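Local coordinates for alpha-glucosidase (PDB 5HQA), which hydrolyses alpha-glucosidic linkages as a chloride-activated, calcium-binding member of glycoside hydrolase family 97, at residues Glu473-Leu478 against Gly588-Glu593; Phe490-Phe495 against Ala518-Leu523; Gln510-Lys515 against Lys647-Gly652; Val564-Val569 against Gln594-Glu599. All blocks are in the same frame, centred on the assembly; numbering follows the deposited sequence.

Contact 1. Residues Glu473-Leu478 against Gly588-Glu593. With MG (magnesium ion), chain F.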
loop_
_atom_site.group_PDB
_atom_site.type_symbol
_atom_site.label_atom_id
_atom_site.label_comp_id
_atom_site.label_asym_id
_atom_site.label_seq_id
_atom_site.Cartn_x
_atom_site.Cartn_y
_atom_site.Cartn_z
ATOM N N GLU A 473 -18.102 -0.103 -4.645
ATOM C CA GLU A 473 -17.440 -1.208 -3.944
ATOM C C GLU A 473 -15.929 -1.020 -3.794
ATOM O O GLU A 473 -15.273 -1.848 -3.142
ATOM C CB GLU A 473 -17.709 -2.528 -4.676
ATOM C CG GLU A 473 -16.958 -2.630 -5.999
ATOM C CD GLU A 473 -17.252 -3.919 -6.754
ATOM O OE1 GLU A 473 -18.100 -4.724 -6.293
ATOM O OE2 GLU A 473 -16.633 -4.119 -7.821
ATOM N N HIS A 474 -15.361 0.039 -4.373
ATOM C CA HIS A 474 -13.906 0.128 -4.499
ATOM C C HIS A 474 -13.204 0.088 -3.138
ATOM O O HIS A 474 -12.220 -0.643 -2.961
ATOM C CB HIS A 474 -13.529 1.397 -5.265
ATOM C CG HIS A 474 -12.073 1.481 -5.608
ATOM N ND1 HIS A 474 -11.421 0.503 -6.337
ATOM C CD2 HIS A 474 -11.143 2.419 -5.314
ATOM C CE1 HIS A 474 -10.150 0.840 -6.476
ATOM N NE2 HIS A 474 -9.957 2.001 -5.869
ATOM N N ILE A 475 -13.667 0.888 -2.165
ATOM C CA ILE A 475 -12.979 0.910 -0.873
ATOM C C ILE A 475 -13.019 -0.470 -0.224
ATOM O O ILE A 475 -12.011 -0.949 0.316
ATOM C CB ILE A 475 -13.575 1.980 0.063
ATOM C CG1 ILE A 475 -13.578 3.363 -0.609
ATOM C CG2 ILE A 475 -12.799 2.003 1.387
ATOM C CD1 ILE A 475 -12.203 3.819 -1.092
ATOM N N SER A 476 -14.179 -1.133 -0.262
ATOM C CA SER A 476 -14.278 -2.445 0.364
ATOM C C SER A 476 -13.516 -3.511 -0.414
ATOM O O SER A 476 -13.306 -4.605 0.118
ATOM C CB SER A 476 -15.748 -2.838 0.529
ATOM O OG SER A 476 -16.355 -3.040 -0.736
ATOM N N MET A 477 -13.110 -3.224 -1.655
ATOM C CA MET A 477 -12.139 -4.075 -2.340
ATOM C C MET A 477 -10.723 -3.779 -1.859
ATOM O O MET A 477 -9.985 -4.693 -1.473
ATOM C CB MET A 477 -12.226 -3.870 -3.853
ATOM C CG MET A 477 -13.511 -4.364 -4.476
ATOM S SD MET A 477 -13.614 -6.171 -4.424
ATOM C CE MET A 477 -15.132 -6.415 -5.368
ATOM N N LEU A 478 -10.332 -2.499 -1.880
ATOM C CA LEU A 478 -8.990 -2.111 -1.450
ATOM C C LEU A 478 -8.649 -2.684 -0.087
ATOM O O LEU A 478 -7.528 -3.157 0.136
ATOM C CB LEU A 478 -8.864 -0.581 -1.398
ATOM C CG LEU A 478 -8.859 0.184 -2.727
ATOM C CD1 LEU A 478 -8.812 1.696 -2.449
ATOM C CD2 LEU A 478 -7.688 -0.243 -3.609
ATOM N N GLY A 588 -14.123 3.683 11.739
ATOM C CA GLY A 588 -14.611 4.007 10.415
ATOM C C GLY A 588 -15.247 2.778 9.800
ATOM O O GLY A 588 -14.745 1.660 9.971
ATOM N N ALA A 589 -16.366 2.960 9.103
ATOM C CA ALA A 589 -17.019 1.866 8.396
ATOM C C ALA A 589 -17.464 2.368 7.030
ATOM O O ALA A 589 -17.894 3.516 6.903
ATOM C CB ALA A 589 -18.221 1.327 9.185
ATOM N N VAL A 590 -17.339 1.520 6.005
ATOM C CA VAL A 590 -17.856 1.843 4.678
ATOM C C VAL A 590 -18.551 0.616 4.107
ATOM O O VAL A 590 -18.275 -0.524 4.491
ATOM C CB VAL A 590 -16.770 2.332 3.687
ATOM C CG1 VAL A 590 -16.094 3.611 4.203
ATOM C CG2 VAL A 590 -15.758 1.232 3.410
ATOM N N THR A 591 -19.464 0.866 3.174
ATOM C CA THR A 591 -20.122 -0.204 2.448
ATOM C C THR A 591 -19.880 -0.022 0.950
ATOM O O THR A 591 -19.218 0.923 0.511
ATOM C CB THR A 591 -21.616 -0.237 2.771
ATOM O OG1 THR A 591 -22.222 -1.366 2.125
ATOM C CG2 THR A 591 -22.288 1.065 2.298
ATOM N N ASP A 592 -20.426 -0.952 0.170
ATOM C CA ASP A 592 -20.339 -0.920 -1.287
ATOM C C ASP A 592 -21.586 -0.255 -1.864
ATOM O O ASP A 592 -22.105 0.700 -1.279
ATOM C CB ASP A 592 -20.159 -2.343 -1.836
ATOM C CG ASP A 592 -21.283 -3.297 -1.395
ATOM O OD1 ASP A 592 -22.230 -2.828 -0.729
ATOM O OD2 ASP A 592 -21.225 -4.509 -1.726
ATOM N N GLU A 593 -22.102 -0.758 -2.991
ATOM C CA GLU A 593 -23.281 -0.128 -3.582
ATOM C C GLU A 593 -24.553 -0.365 -2.769
ATOM O O GLU A 593 -25.567 0.299 -3.028
ATOM C CB GLU A 593 -23.483 -0.624 -5.022
ATOM C CG GLU A 593 -24.007 -2.068 -5.135
ATOM C CD GLU A 593 -22.938 -3.129 -4.855
ATOM O OE1 GLU A 593 -21.730 -2.792 -4.818
ATOM O OE2 GLU A 593 -23.312 -4.310 -4.668
HETATM MG MG MG F . -20.180 -5.974 -2.789
HETATM O O HOH W 1 -20.045 -4.896 -4.504
HETATM O O HOH W 2 -20.035 -1.107 -6.599
HETATM O O HOH W 3 -16.632 0.324 -0.707
HETATM O O HOH W 4 -22.088 -6.545 -3.414
HETATM O O HOH W 5 -19.339 -7.564 -3.829
#
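Glu-473 and Asp-592 touch where the segment holding short helix 474-478, in the TIM-barrel part of the enzyme, meets the end of strand 585-591 of the C-terminal beta domain. Glu-473 CA packs 3.6 Å from Asp-592 CB. The apolar contact is that of Ile-475 with Val-590, whose side chains cross at about a right angle, CG2 to CG2 at 3.7 Å. Lys-515 of helix 513-522 touches both of these residues.

Polar links across the interface run through water. One water accepts from Ser-476 N and donates to Thr-591 O; a second joins Glu-473 N to Glu-593 OE1. A third, bound to magnesium, donates to Glu-473 OE1 at 2.6 Å and to Glu-593 OE1 at 2.7 Å. These two carboxylate oxygens lie 4.4 Å apart, and the nearby cation probably eases their repulsion.

Within the helical segment, Ser-476 OG stands between the backbone N and the carbonyl carbon (chi1 67°) and from there donates to Glu-473 O at 2.9 Å, sharing that acceptor with Met-477 N. An alanine in place of Ser-476 would probably leave Glu-473 O without its second donor and open a small gap beside Asp-592 CB.

The metal itself ties the site together. Asp-592 OD1 accepts from Gln-594 N, which steadies the carboxylate, and Asp-592 OD2 binds the magnesium ion at 2.1 Å.

Contact 2. Residues Phe490-Phe495 against Ala518-Leu523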
loop_
_atom_site.group_PDB
_atom_site.type_symbol
_atom_site.label_atom_id
_atom_site.label_comp_id
_atom_site.label_asym_id
_atom_site.label_seq_id
_atom_site.Cartn_x
_atom_site.Cartn_y
_atom_site.Cartn_z
ATOM N N PHE A 490 -4.394 7.566 -0.363
ATOM C CA PHE A 490 -5.632 7.569 -1.148
ATOM C C PHE A 490 -6.125 8.980 -1.468
ATOM O O PHE A 490 -6.879 9.162 -2.436
ATOM C CB PHE A 490 -6.723 6.795 -0.389
ATOM C CG PHE A 490 -8.019 6.662 -1.151
ATOM C CD1 PHE A 490 -8.221 5.592 -2.014
ATOM C CD2 PHE A 490 -9.030 7.612 -1.010
ATOM C CE1 PHE A 490 -9.408 5.472 -2.734
ATOM C CE2 PHE A 490 -10.224 7.506 -1.730
ATOM C CZ PHE A 490 -10.408 6.433 -2.594
ATOM N N THR A 491 -5.683 9.976 -0.697
ATOM C CA THR A 491 -6.152 11.365 -0.635
ATOM C C THR A 491 -7.665 11.404 -0.404
ATOM O O THR A 491 -8.432 11.789 -1.295
ATOM C CB THR A 491 -5.740 12.179 -1.879
ATOM O OG1 THR A 491 -6.533 11.834 -3.019
ATOM C CG2 THR A 491 -4.261 11.960 -2.214
ATOM N N PRO A 492 -8.127 11.047 0.795
ATOM C CA PRO A 492 -9.560 11.076 1.097
ATOM C C PRO A 492 -10.053 12.504 1.324
ATOM O O PRO A 492 -9.296 13.473 1.267
ATOM C CB PRO A 492 -9.649 10.251 2.379
ATOM C CG PRO A 492 -8.355 10.517 3.055
ATOM C CD PRO A 492 -7.337 10.577 1.947
ATOM N N GLY A 493 -11.357 12.622 1.580
ATOM C CA GLY A 493 -11.898 13.864 2.107
ATOM C C GLY A 493 -12.452 14.852 1.098
ATOM O O GLY A 493 -12.342 16.064 1.300
ATOM N N ILE A 494 -13.067 14.378 0.020
ATOM C CA ILE A 494 -13.710 15.295 -0.921
ATOM C C ILE A 494 -15.080 15.671 -0.369
ATOM O O ILE A 494 -15.930 14.805 -0.132
ATOM C CB ILE A 494 -13.819 14.677 -2.326
ATOM C CG1 ILE A 494 -12.427 14.467 -2.931
ATOM C CG2 ILE A 494 -14.646 15.572 -3.250
ATOM C CD1 ILE A 494 -11.618 15.755 -3.070
ATOM N N PHE A 495 -15.293 16.969 -0.151
ATOM C CA PHE A 495 -16.539 17.492 0.395
ATOM C C PHE A 495 -17.480 18.025 -0.666
ATOM O O PHE A 495 -18.697 17.943 -0.489
ATOM C CB PHE A 495 -16.266 18.622 1.396
ATOM C CG PHE A 495 -16.026 18.142 2.802
ATOM C CD1 PHE A 495 -15.625 16.843 3.049
ATOM C CD2 PHE A 495 -16.216 18.997 3.880
ATOM C CE1 PHE A 495 -15.399 16.404 4.353
ATOM C CE2 PHE A 495 -16.005 18.567 5.182
ATOM C CZ PHE A 495 -15.597 17.271 5.423
ATOM N N ALA A 518 -15.233 8.484 6.824
ATOM C CA ALA A 518 -14.841 7.157 7.283
ATOM C C ALA A 518 -13.487 6.729 6.722
ATOM O O ALA A 518 -12.773 5.943 7.361
ATOM C CB ALA A 518 -15.919 6.146 6.895
ATOM N N LEU A 519 -13.115 7.229 5.536
ATOM C CA LEU A 519 -11.854 6.812 4.918
ATOM C C LEU A 519 -10.656 7.069 5.821
ATOM O O LEU A 519 -9.649 6.359 5.729
ATOM C CB LEU A 519 -11.647 7.538 3.593
ATOM C CG LEU A 519 -12.673 7.269 2.499
ATOM C CD1 LEU A 519 -12.300 8.032 1.228
ATOM C CD2 LEU A 519 -12.788 5.773 2.232
ATOM N N TYR A 520 -10.725 8.090 6.681
ATOM C CA TYR A 520 -9.577 8.426 7.515
ATOM C C TYR A 520 -9.283 7.350 8.545
ATOM O O TYR A 520 -8.172 7.310 9.086
ATOM C CB TYR A 520 -9.798 9.787 8.200
ATOM C CG TYR A 520 -9.672 10.921 7.208
ATOM C CD1 TYR A 520 -8.444 11.516 6.962
ATOM C CD2 TYR A 520 -10.767 11.349 6.477
ATOM C CE1 TYR A 520 -8.312 12.528 6.032
ATOM C CE2 TYR A 520 -10.645 12.359 5.537
ATOM C CZ TYR A 520 -9.416 12.946 5.321
ATOM O OH TYR A 520 -9.293 13.944 4.384
ATOM N N VAL A 521 -10.250 6.488 8.845
ATOM C CA VAL A 521 -10.010 5.369 9.734
ATOM C C VAL A 521 -9.957 4.045 8.980
ATOM O O VAL A 521 -9.258 3.127 9.419
ATOM C CB VAL A 521 -11.066 5.318 10.860
ATOM C CG1 VAL A 521 -10.644 4.322 11.953
ATOM C CG2 VAL A 521 -11.270 6.708 11.453
ATOM N N VAL A 522 -10.638 3.931 7.839
ATOM C CA VAL A 522 -10.646 2.663 7.118
ATOM C C VAL A 522 -9.332 2.435 6.378
ATOM O O VAL A 522 -8.801 1.319 6.377
ATOM C CB VAL A 522 -11.854 2.605 6.164
ATOM C CG1 VAL A 522 -11.715 1.426 5.208
ATOM C CG2 VAL A 522 -13.141 2.492 6.961
ATOM N N LEU A 523 -8.782 3.464 5.723
ATOM C CA LEU A 523 -7.586 3.296 4.891
ATOM C C LEU A 523 -6.381 3.857 5.634
ATOM O O LEU A 523 -6.234 5.078 5.750
ATOM C CB LEU A 523 -7.749 3.982 3.537
ATOM C CG LEU A 523 -8.870 3.471 2.633
ATOM C CD1 LEU A 523 -8.901 4.296 1.346
ATOM C CD2 LEU A 523 -8.701 1.981 2.324
#
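Pro-492 lies over one face of the Tyr-520 ring, a CH-pi contact that seats loop 490-495 on helix 513-522 in the TIM-barrel domain. Pro-492 CG stands 3.7 Å from the ring centroid, shifted toward the rim, with Tyr-520 CZ and CE1 as its nearest ring atoms. Gly-493 meets the same ring at its edge, CA 3.5 Å from Tyr-520 OH, and any CB on this residue would clash with that hydroxyl. A second CH-pi contact lies two residues before the proline, where Leu-523 CD1 sits over a face of Phe-490, 3.9 Å from the ring centroid. Between the two, Leu-519 reaches both loop residues: its CB meets Pro-492 CB at 3.6 Å, and its CD1 lies obliquely to the Phe-490 ring, 3.7 Å from CE2. Phe-490 CG is anti to the backbone N (chi1 -176°), which sets this atom 3.6 Å from Leu-523 CD1.

The next shell fixes these groups. Beside Phe-490 the loop is pinned locally by Thr-491 OG1, which donates to Phe-490 O at 2.8 Å. Farther out lies the calcium site, with the nearest side-chain atoms of Phe-490 and the calcium ligand Glu-455 about 7 Å apart. On the helix side, Gln-516 OE1 accepts from the N atoms of Gly-493 and Ile-494, while Tyr-520 OH is hydrogen-bonded to Met-529 O in strand 527-529 of the barrel sheet.

Contact 3. Residues Gln510-Lys515 against Lys647-Gly652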
loop_
_atom_site.group_PDB
_atom_site.type_symbol
_atom_site.label_atom_id
_atom_site.label_comp_id
_atom_site.label_asym_id
_atom_site.label_seq_id
_atom_site.Cartn_x
_atom_site.Cartn_y
_atom_site.Cartn_z
ATOM N N GLN A 510 -18.239 8.302 -6.026
ATOM C CA GLN A 510 -19.567 7.696 -5.970
ATOM C C GLN A 510 -19.833 7.202 -4.549
ATOM O O GLN A 510 -19.933 6.008 -4.271
ATOM C CB GLN A 510 -19.675 6.586 -7.006
ATOM C CG GLN A 510 -19.535 7.138 -8.417
ATOM C CD GLN A 510 -19.885 6.128 -9.487
ATOM O OE1 GLN A 510 -19.627 4.927 -9.337
ATOM N NE2 GLN A 510 -20.486 6.608 -10.575
ATOM N N THR A 511 -19.883 8.171 -3.633
ATOM C CA THR A 511 -20.000 7.915 -2.201
ATOM C C THR A 511 -20.859 9.004 -1.576
ATOM O O THR A 511 -21.163 10.023 -2.203
ATOM C CB THR A 511 -18.637 7.891 -1.480
ATOM O OG1 THR A 511 -18.222 9.232 -1.186
ATOM C CG2 THR A 511 -17.552 7.195 -2.308
ATOM N N THR A 512 -21.246 8.780 -0.321
ATOM C CA THR A 512 -21.835 9.827 0.497
ATOM C C THR A 512 -20.731 10.632 1.176
ATOM O O THR A 512 -19.552 10.276 1.147
ATOM C CB THR A 512 -22.771 9.247 1.565
ATOM O OG1 THR A 512 -21.998 8.491 2.506
ATOM C CG2 THR A 512 -23.841 8.357 0.939
ATOM N N LEU A 513 -21.143 11.732 1.810
ATOM C CA LEU A 513 -20.208 12.571 2.548
ATOM C C LEU A 513 -19.626 11.832 3.745
ATOM O O LEU A 513 -18.420 11.900 4.001
ATOM C CB LEU A 513 -20.921 13.849 2.999
ATOM C CG LEU A 513 -20.134 14.869 3.814
ATOM C CD1 LEU A 513 -18.943 15.380 3.030
ATOM C CD2 LEU A 513 -21.070 16.022 4.181
ATOM N N ALA A 514 -20.471 11.124 4.498
ATOM C CA ALA A 514 -19.967 10.400 5.659
ATOM C C ALA A 514 -18.954 9.333 5.257
ATOM O O ALA A 514 -18.012 9.060 6.006
ATOM C CB ALA A 514 -21.133 9.783 6.436
ATOM N N LYS A 515 -19.109 8.731 4.076
ATOM C CA LYS A 515 -18.117 7.751 3.637
ATOM C C LYS A 515 -16.754 8.409 3.441
ATOM O O LYS A 515 -15.713 7.805 3.739
ATOM C CB LYS A 515 -18.589 7.059 2.356
ATOM C CG LYS A 515 -17.562 6.082 1.762
ATOM C CD LYS A 515 -18.251 5.060 0.870
ATOM C CE LYS A 515 -17.258 4.217 0.084
ATOM N NZ LYS A 515 -17.995 3.347 -0.880
ATOM N N LYS A 647 -25.852 2.098 10.413
ATOM C CA LYS A 647 -26.783 2.114 9.288
ATOM C C LYS A 647 -26.105 2.894 8.172
ATOM O O LYS A 647 -26.095 4.130 8.172
ATOM C CB LYS A 647 -28.120 2.723 9.673
ATOM C CG LYS A 647 -28.755 2.022 10.842
ATOM C CD LYS A 647 -30.123 1.479 10.499
ATOM C CE LYS A 647 -30.888 1.208 11.786
ATOM N NZ LYS A 647 -32.368 1.157 11.595
ATOM N N LEU A 648 -25.537 2.162 7.222
ATOM C CA LEU A 648 -24.765 2.738 6.134
ATOM C C LEU A 648 -25.669 2.911 4.919
ATOM O O LEU A 648 -26.348 1.963 4.509
ATOM C CB LEU A 648 -23.570 1.837 5.799
ATOM C CG LEU A 648 -22.272 1.975 6.617
ATOM C CD1 LEU A 648 -22.519 2.217 8.093
ATOM C CD2 LEU A 648 -21.358 0.775 6.429
ATOM N N ALA A 649 -25.692 4.121 4.358
ATOM C CA ALA A 649 -26.449 4.354 3.138
ATOM C C ALA A 649 -25.765 3.654 1.964
ATOM O O ALA A 649 -24.669 3.099 2.095
ATOM C CB ALA A 649 -26.575 5.853 2.865
ATOM N N THR A 650 -26.418 3.673 0.798
ATOM C CA THR A 650 -25.748 3.185 -0.404
ATOM C C THR A 650 -24.450 3.956 -0.614
ATOM O O THR A 650 -24.438 5.191 -0.590
ATOM C CB THR A 650 -26.653 3.313 -1.626
ATOM O OG1 THR A 650 -27.092 4.674 -1.764
ATOM C CG2 THR A 650 -27.867 2.384 -1.488
ATOM N N SER A 651 -23.357 3.213 -0.787
ATOM C CA SER A 651 -21.995 3.755 -0.802
ATOM C C SER A 651 -21.793 4.775 0.316
ATOM O O SER A 651 -21.229 5.858 0.129
ATOM C CB SER A 651 -21.648 4.350 -2.165
ATOM O OG SER A 651 -20.231 4.399 -2.306
ATOM N N GLY A 652 -22.266 4.410 1.507
ATOM C CA GLY A 652 -22.175 5.257 2.670
ATOM C C GLY A 652 -21.120 4.797 3.662
ATOM O O GLY A 652 -20.313 3.897 3.407
#
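Lys-515 and Ser-651 come together through extended torsions: Lys-515 CG is anti to the backbone N (chi1 176°) with the chain straight beyond it, and Ser-651 OG is likewise anti to its own N (chi1 -158°). The join links the N-terminal end of helix 513-522, in the TIM-barrel part, to the turn after strand 643-648 of the C-terminal beta domain.

Lys-515 NZ donates to Ser-651 OG at 2.9 Å, and Ser-651 OG in turn donates to Gln-510 O at 2.6 Å. This second bond lies in the carbonyl plane on a lone pair, with a C=O...donor angle of 143°. The serine hydroxyl thus relays from the buried ammonium group to the backbone just before the helix. Lys-515 NZ also bonds to Thr-591 O. A methionine in place of Lys-515 would probably leave Ser-651 OG and Thr-591 O without their ammonium donor, the hydroxyl then held by Gln-510 O.

A backbone bond also joins Thr-512 N to Ser-651 O at 3.0 Å, and the same oxygen receives a CA-H...O contact from Thr-511 CA at 3.3 Å. The aliphatic part of Lys-515 packs on the Ser-651 and Gly-652 carbonyls, its CD 3.2 Å from Ser-651 O.

Thr-512 occupies the N-cap position. Thr-512 OG1, 3.2 Å from Gly-652 CA, is hydrogen-bonded to Asp-618 OD2 and accepts the capping bond from Lys-515 N at 3.3 Å.

Contact 4. Residues Val564-Val569 against Gln594-Glu599. With MG (magnesium ion), chain F.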
loop_
_atom_site.group_PDB
_atom_site.type_symbol
_atom_site.label_atom_id
_atom_site.label_comp_id
_atom_site.label_asym_id
_atom_site.label_seq_id
_atom_site.Cartn_x
_atom_site.Cartn_y
_atom_site.Cartn_z
ATOM N N VAL A 564 -15.111 -9.069 1.704
ATOM C CA VAL A 564 -14.405 -8.472 0.576
ATOM C C VAL A 564 -15.405 -7.941 -0.440
ATOM O O VAL A 564 -16.317 -8.657 -0.873
ATOM C CB VAL A 564 -13.455 -9.485 -0.077
ATOM C CG1 VAL A 564 -12.651 -8.786 -1.192
ATOM C CG2 VAL A 564 -12.547 -10.129 0.966
ATOM N N GLY A 565 -15.229 -6.681 -0.837
ATOM C CA GLY A 565 -16.102 -6.097 -1.837
ATOM C C GLY A 565 -17.485 -5.743 -1.343
ATOM O O GLY A 565 -18.344 -5.382 -2.156
ATOM N N ASP A 566 -17.734 -5.848 -0.035
ATOM C CA ASP A 566 -19.021 -5.497 0.553
ATOM C C ASP A 566 -18.899 -4.444 1.641
ATOM O O ASP A 566 -19.570 -3.410 1.560
ATOM C CB ASP A 566 -19.720 -6.747 1.113
ATOM C CG ASP A 566 -20.216 -7.679 0.022
ATOM O OD1 ASP A 566 -20.255 -7.260 -1.164
ATOM O OD2 ASP A 566 -20.573 -8.832 0.355
ATOM N N PHE A 567 -18.072 -4.664 2.665
ATOM C CA PHE A 567 -17.957 -3.660 3.724
ATOM C C PHE A 567 -16.745 -3.957 4.589
ATOM O O PHE A 567 -16.190 -5.058 4.553
ATOM C CB PHE A 567 -19.217 -3.601 4.603
ATOM C CG PHE A 567 -19.366 -4.765 5.555
ATOM C CD1 PHE A 567 -19.824 -6.003 5.102
ATOM C CD2 PHE A 567 -19.079 -4.614 6.913
ATOM C CE1 PHE A 567 -19.982 -7.081 5.985
ATOM C CE2 PHE A 567 -19.233 -5.678 7.801
ATOM C CZ PHE A 567 -19.682 -6.916 7.337
ATOM N N ILE A 568 -16.353 -2.961 5.386
ATOM C CA ILE A 568 -15.321 -3.147 6.402
ATOM C C ILE A 568 -15.569 -2.149 7.527
ATOM O O ILE A 568 -16.039 -1.030 7.294
ATOM C CB ILE A 568 -13.885 -3.002 5.828
ATOM C CG1 ILE A 568 -12.851 -3.187 6.950
ATOM C CG2 ILE A 568 -13.713 -1.661 5.142
ATOM C CD1 ILE A 568 -11.672 -4.011 6.606
ATOM N N VAL A 569 -15.264 -2.574 8.758
ATOM C CA VAL A 569 -15.343 -1.745 9.959
ATOM C C VAL A 569 -13.997 -1.815 10.666
ATOM O O VAL A 569 -13.538 -2.908 11.024
ATOM C CB VAL A 569 -16.457 -2.207 10.911
ATOM C CG1 VAL A 569 -16.558 -1.250 12.105
ATOM C CG2 VAL A 569 -17.785 -2.306 10.174
ATOM N N GLN A 594 -24.530 -1.274 -1.794
ATOM C CA GLN A 594 -25.717 -1.616 -1.020
ATOM C C GLN A 594 -25.728 -0.876 0.312
ATOM O O GLN A 594 -24.694 -0.761 0.979
ATOM C CB GLN A 594 -25.778 -3.123 -0.753
ATOM C CG GLN A 594 -25.953 -3.987 -1.992
ATOM C CD GLN A 594 -26.248 -5.435 -1.637
ATOM O OE1 GLN A 594 -26.446 -5.775 -0.466
ATOM N NE2 GLN A 594 -26.278 -6.297 -2.648
ATOM N N ALA A 595 -26.909 -0.393 0.708
ATOM C CA ALA A 595 -27.103 0.024 2.093
ATOM C C ALA A 595 -26.977 -1.196 3.001
ATOM O O ALA A 595 -27.441 -2.287 2.660
ATOM C CB ALA A 595 -28.471 0.683 2.270
ATOM N N ARG A 596 -26.325 -1.022 4.148
ATOM C CA ARG A 596 -26.037 -2.145 5.038
ATOM C C ARG A 596 -26.220 -1.724 6.486
ATOM O O ARG A 596 -25.847 -0.613 6.871
ATOM C CB ARG A 596 -24.599 -2.684 4.870
ATOM C CG ARG A 596 -24.367 -3.455 3.588
ATOM C CD ARG A 596 -22.941 -4.046 3.441
ATOM N NE ARG A 596 -22.773 -4.416 2.037
ATOM C CZ ARG A 596 -23.203 -5.559 1.522
ATOM N NH1 ARG A 596 -23.780 -6.452 2.323
ATOM N NH2 ARG A 596 -23.057 -5.822 0.220
ATOM N N THR A 597 -26.777 -2.632 7.285
ATOM C CA THR A 597 -26.856 -2.489 8.733
ATOM C C THR A 597 -25.827 -3.414 9.365
ATOM O O THR A 597 -25.784 -4.604 9.043
ATOM C CB THR A 597 -28.258 -2.833 9.237
ATOM O OG1 THR A 597 -29.198 -1.915 8.668
ATOM C CG2 THR A 597 -28.327 -2.747 10.753
ATOM N N ILE A 598 -24.989 -2.870 10.244
ATOM C CA ILE A 598 -23.921 -3.637 10.876
ATOM C C ILE A 598 -24.011 -3.450 12.385
ATOM O O ILE A 598 -23.968 -2.315 12.874
ATOM C CB ILE A 598 -22.534 -3.212 10.376
ATOM C CG1 ILE A 598 -22.507 -3.171 8.850
ATOM C CG2 ILE A 598 -21.470 -4.167 10.913
ATOM C CD1 ILE A 598 -21.357 -2.366 8.317
ATOM N N GLU A 599 -24.108 -4.553 13.121
ATOM C CA GLU A 599 -24.108 -4.498 14.577
ATOM C C GLU A 599 -22.681 -4.618 15.096
ATOM O O GLU A 599 -21.953 -5.540 14.714
ATOM C CB GLU A 599 -24.973 -5.613 15.159
ATOM C CG GLU A 599 -26.312 -5.748 14.474
ATOM C CD GLU A 599 -27.257 -4.606 14.801
ATOM O OE1 GLU A 599 -26.975 -3.840 15.756
ATOM O OE2 GLU A 599 -28.286 -4.475 14.099
HETATM MG MG MG F . -20.180 -5.974 -2.789
HETATM O O HOH W 6 -23.557 -8.015 -1.366
HETATM O O HOH W 1 -20.045 -4.896 -4.504
HETATM O O HOH W 4 -22.088 -6.545 -3.414
HETATM O O HOH W 5 -19.339 -7.564 -3.829
#
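Asp-566 OD1, close to Arg-596 NH2, is held by a magnesium ion at 2.1 Å and by a weak bond from a water. That water accepts from Arg-596 NH2 at 2.8 Å, approaching the guanidinium at its edge and in its plane, so it bridges the two side chains. The direct meeting is a stack. The carboxylate and guanidinium planes are 20° apart, and Asp-566 CG lies over one face, 3.4 Å from Arg-596 NH2. The salt bridge from Asp-566 OD2 to Arg-596 NH2 is long, at 3.9 Å, and rests on charge alone, since the oxygen stands well out of the guanidinium plane. Arg-596 reaches across on a chain extended from CG to NE, and a turn at its end (chi4 -83°) places CZ. Its NE forms a salt bridge with Asp-592 OD1, so one arginine faces two of the magnesium-binding aspartates. Gly-565 O and Asp-592 with three waters complete six ligands round the metal.

Beyond the charged end the contact is apolar. Phe-567 CB meets Arg-596 CD at 3.9 Å, the two side chains crossing at about a right angle. Ile-598 runs antiparallel to the Phe-567 and Val-569 side chains, its CD1 3.5 Å from Phe-567 CD2 and 4.0 Å from Val-569 CG2.

Asp-566 and Phe-567 form a classic beta bulge against strand 554-563. The axes of strand segments 567-569 and 596-599 come within 9.9 Å at 31°, the spacing of facing sheets in a beta sandwich: strand 567-574 lies between 554-563 and 585-591 in one sheet, and 596-601 pairs with 643-648 in the other.

From the N-terminal side, 473-478 opens contact 1, 490-495 opens contact 2 and 510-515 opens contact 3 before 518-523 closes contact 2. Contacts 2 and 3 therefore cross, sharing helix 513-522. Next, 564-569 opens contact 4; 588-593 closes contact 1, 594-599 closes contact 4, and 647-652 closes contact 3 last. Contact 2 thus falls wholly within the span of contact 1, and contact 4 within that of contact 3, while contact 1 crosses both 3 and 4. Contact 2 stays in the TIM-barrel part and contact 4 in the C-terminal beta domain; contacts 1 and 3 join the two, and the magnesium ion is common to contacts 1 and 4.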